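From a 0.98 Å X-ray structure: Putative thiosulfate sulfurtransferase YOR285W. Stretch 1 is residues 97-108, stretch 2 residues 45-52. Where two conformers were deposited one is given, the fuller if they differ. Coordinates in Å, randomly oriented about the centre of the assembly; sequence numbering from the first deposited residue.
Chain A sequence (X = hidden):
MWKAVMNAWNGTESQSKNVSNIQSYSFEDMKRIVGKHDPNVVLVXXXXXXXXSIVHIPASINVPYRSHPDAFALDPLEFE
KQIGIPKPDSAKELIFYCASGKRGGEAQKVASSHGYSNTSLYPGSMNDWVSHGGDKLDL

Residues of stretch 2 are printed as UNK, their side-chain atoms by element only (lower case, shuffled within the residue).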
# COMPACT_ATOMS: atom_id res chain seq x y z
N TYR A 97 -2.28 2.66 1.36
CA TYR A 97 -3.57 2.73 2.06
C TYR A 97 -3.43 2.02 3.41
O TYR A 97 -2.50 1.25 3.65
CB TYR A 97 -4.69 2.10 1.23
CG TYR A 97 -4.42 0.70 0.77
CD1 TYR A 97 -4.81 -0.39 1.54
CD2 TYR A 97 -3.77 0.43 -0.42
CE1 TYR A 97 -4.57 -1.67 1.14
CE2 TYR A 97 -3.50 -0.85 -0.84
CZ TYR A 97 -3.91 -1.93 -0.07
OH TYR A 97 -3.66 -3.19 -0.51
N CYS A 98 -4.43 2.26 4.25
CA CYS A 98 -4.53 1.60 5.55
C CYS A 98 -5.98 1.12 5.73
O CYS A 98 -6.48 0.37 4.91
CB CYS A 98 -3.94 2.47 6.69
SG CYS A 98 -4.72 4.08 6.87
N ALA A 99 -6.62 1.55 6.84
CA ALA A 99 -8.04 1.25 7.11
C ALA A 99 -8.88 2.47 6.70
O ALA A 99 -9.69 2.36 5.79
CB ALA A 99 -8.25 0.87 8.56
N SER A 100 -8.66 3.61 7.35
CA SER A 100 -9.41 4.80 7.04
C SER A 100 -8.64 5.86 6.24
O SER A 100 -9.23 6.84 5.81
CB SER A 100 -10.02 5.46 8.29
OG SER A 100 -9.07 5.80 9.21
N GLY A 101 -7.33 5.66 6.03
CA GLY A 101 -6.52 6.49 5.17
C GLY A 101 -5.38 7.25 5.81
O GLY A 101 -4.45 7.62 5.11
N LYS A 102 -5.44 7.55 7.10
CA LYS A 102 -4.42 8.46 7.68
C LYS A 102 -3.03 7.87 7.60
O LYS A 102 -2.06 8.54 7.21
CB LYS A 102 -4.74 8.83 9.10
CG LYS A 102 -3.72 9.82 9.69
CD LYS A 102 -4.13 10.37 11.02
CE LYS A 102 -3.00 11.07 11.75
NZ LYS A 102 -3.48 11.87 12.88
N ARG A 103 -2.89 6.61 8.05
CA ARG A 103 -1.58 5.99 8.04
C ARG A 103 -1.08 5.80 6.62
O ARG A 103 0.12 5.96 6.35
CB ARG A 103 -1.62 4.66 8.77
CG ARG A 103 -1.93 4.81 10.26
CD ARG A 103 -2.20 3.47 10.89
NE ARG A 103 -3.48 2.92 10.48
CZ ARG A 103 -3.93 1.70 10.73
NH1 ARG A 103 -3.11 0.78 11.22
NH2 ARG A 103 -5.19 1.38 10.47
N GLY A 104 -1.97 5.43 5.69
CA GLY A 104 -1.58 5.35 4.29
C GLY A 104 -0.98 6.66 3.78
O GLY A 104 0.03 6.66 3.09
N GLY A 105 -1.60 7.77 4.13
CA GLY A 105 -1.11 9.05 3.70
C GLY A 105 0.26 9.36 4.30
O GLY A 105 1.15 9.92 3.62
N GLU A 106 0.45 9.02 5.57
CA GLU A 106 1.74 9.23 6.24
C GLU A 106 2.83 8.41 5.59
O GLU A 106 3.96 8.87 5.38
CB GLU A 106 1.66 8.86 7.73
CG GLU A 106 0.84 9.83 8.56
CD GLU A 106 1.32 11.30 8.38
OE1 GLU A 106 2.53 11.55 8.52
OE2 GLU A 106 0.51 12.18 8.04
N ALA A 107 2.53 7.14 5.32
CA ALA A 107 3.52 6.26 4.70
C ALA A 107 3.88 6.72 3.31
O ALA A 107 5.06 6.67 2.91
CB ALA A 107 2.99 4.83 4.70
N GLN A 108 2.91 7.21 2.55
CA GLN A 108 3.17 7.74 1.22
C GLN A 108 4.18 8.88 1.31
O GLN A 108 5.07 8.99 0.46
CB GLN A 108 1.87 8.20 0.54
CG GLN A 108 2.05 8.68 -0.88
CD GLN A 108 2.52 10.15 -1.07
OE1 GLN A 108 3.13 10.48 -2.13
NE2 GLN A 108 2.29 10.98 -0.11
N UNK A 45 -0.20 -1.93 1.84
CA UNK A 45 -1.15 -1.89 2.94
C UNK A 45 -0.35 -1.69 4.22
O UNK A 45 0.46 -2.53 4.61
c UNK A 45 -3.02 -3.31 3.97
o UNK A 45 -3.96 -4.11 3.70
o UNK A 45 -2.97 -2.66 5.03
c UNK A 45 -1.91 -3.23 2.96
N UNK A 46 -0.55 -0.54 4.85
CA UNK A 46 0.26 -0.16 6.01
C UNK A 46 -0.49 -0.33 7.33
O UNK A 46 -0.06 0.20 8.35
c UNK A 46 -0.10 2.36 5.96
c UNK A 46 0.89 1.24 5.85
c UNK A 46 1.65 1.32 4.54
N UNK A 47 -1.56 -1.11 7.32
CA UNK A 47 -2.17 -1.53 8.57
C UNK A 47 -1.21 -2.45 9.35
O UNK A 47 -0.19 -2.91 8.84
n UNK A 47 -5.56 -3.15 6.40
c UNK A 47 -3.50 -2.24 8.30
n UNK A 47 -5.79 -5.18 5.43
c UNK A 47 -5.84 -2.06 7.35
n UNK A 47 -7.32 -4.50 6.98
c UNK A 47 -6.24 -4.27 6.28
c UNK A 47 -4.55 -1.34 7.67
N UNK A 48 -1.55 -2.70 10.61
CA UNK A 48 -0.78 -3.63 11.41
C UNK A 48 -1.02 -5.06 10.93
O UNK A 48 -2.03 -5.35 10.29
o UNK A 48 1.29 -1.01 12.57
c UNK A 48 -1.09 -3.50 12.89
c UNK A 48 -0.62 -2.16 13.47
c UNK A 48 0.87 -1.95 13.27
o UNK A 48 1.64 -2.82 13.76
N UNK A 49 -0.12 -5.98 11.25
CA UNK A 49 -0.27 -7.36 10.76
C UNK A 49 -1.59 -8.01 11.16
O UNK A 49 -2.17 -8.77 10.39
c UNK A 49 2.00 -6.98 11.41
c UNK A 49 0.96 -8.06 11.32
c UNK A 49 1.20 -5.80 11.90
N UNK A 50 -2.09 -7.72 12.37
CA UNK A 50 -3.33 -8.28 12.83
C UNK A 50 -4.48 -7.80 11.98
O UNK A 50 -5.22 -8.67 11.44
c UNK A 50 -3.47 -7.98 14.32
o UNK A 50 -3.31 -6.61 14.59
N UNK A 51 -4.49 -6.50 11.63
CA UNK A 51 -5.51 -5.95 10.70
C UNK A 51 -5.44 -6.59 9.32
O UNK A 51 -6.43 -6.98 8.68
c UNK A 51 -5.36 -4.44 10.55
c UNK A 51 -5.69 -3.59 11.75
c UNK A 51 -5.28 -2.14 11.59
o UNK A 51 -4.08 -1.84 11.70
o UNK A 51 -6.15 -1.29 11.31
N UNK A 52 -4.23 -6.80 8.85
CA UNK A 52 -4.01 -7.42 7.53
C UNK A 52 -4.49 -8.85 7.49
O UNK A 52 -4.92 -9.36 6.44
o UNK A 52 -1.04 -8.45 1.90
c UNK A 52 -1.42 -9.18 4.13
c UNK A 52 -2.16 -7.64 5.81
c UNK A 52 -2.52 -7.35 7.22
c UNK A 52 -1.42 -8.14 3.20
c UNK A 52 -2.11 -6.62 4.88
c UNK A 52 -1.82 -8.92 5.41
c UNK A 52 -1.75 -6.84 3.58
O HOH W 1 -4.29 -5.14 1.28
O HOH W 2 -0.23 0.61 11.11

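Position 45 carries two carbons, the second bearing two oxygens. Its CA lies over one face of the Y97 ring, 4.2 Å from the centroid, and its CB is 3.6 Å from Y97 CE1. A short acid fits: D45. It pairs with Y97 in a parallel beta bridge. A water links its OD2 to Y97 OH, at 2.7 Å from each.

Position 46 has three carbons, one CB carrying two others. Its CA-to-CB bond points toward stretch 1, and the fork meets C98, R103, G104 and A107. This is V46. Its CG2 is 3.9 Å from C98 CB. Its CG1 is 3.8 Å from A107 CB. The backbone V46 N donates to Y97 O at 2.9 Å, nearly straight at 171°.

Position 47 shows three carbons, a nitrogen, then a carbon with two more nitrogens. They pack against C98 and A99. The end is a guanidinium, so R47. Its CG packs 3.4 Å from C98 C, and its CD lies 4.0 Å from A99 CB. The charged end turns back to its own stretch: R47 NE reaches D45 OD1 at 3.0 Å and R47 NH2 reaches D45 OD2 at 2.7 Å, a salt bridge.

Position 48 has three carbons, the third with two oxygens. Its side chain barely reaches R103. This is E48, at the N-cap of the helix that follows. E48 CG is 4.5 Å from R103 NH1.

Position 49 has three carbons closing a ring onto the backbone N. It makes no contact with stretch 1. This is P49.

Position 50 has one carbon and one oxygen, out of reach of stretch 1: S50.

Position 51 again has three carbons and two terminal oxygens, but here they meet R103. This is E51. R103 NH1 donates to E51 OE1 at 2.8 Å and R103 NH2 to E51 OE2 at 3.0 Å. E51 OE1 also accepts from E48 N at 2.9 Å.

Position 52 has one carbon, then a six-carbon ring bearing an oxygen. Its side chain makes no contact with stretch 1. This is Y52.

The V46–Y97 hydrogen bond fixes the backbones at the bridge. V46 fills the space beside C98 and the helix. V46 CG2 sits against the helix backbone, 3.6 Å from G104 N. At the far end, the two-pronged R103–E51 salt bridge ties the helices together. A second water reinforces this side, donating to V46 O at 2.8 Å and E48 OE2 at 2.7 Å and accepting from R103 NH1 at 2.9 Å.

Stretch 2 (45-52) DVREPSEY
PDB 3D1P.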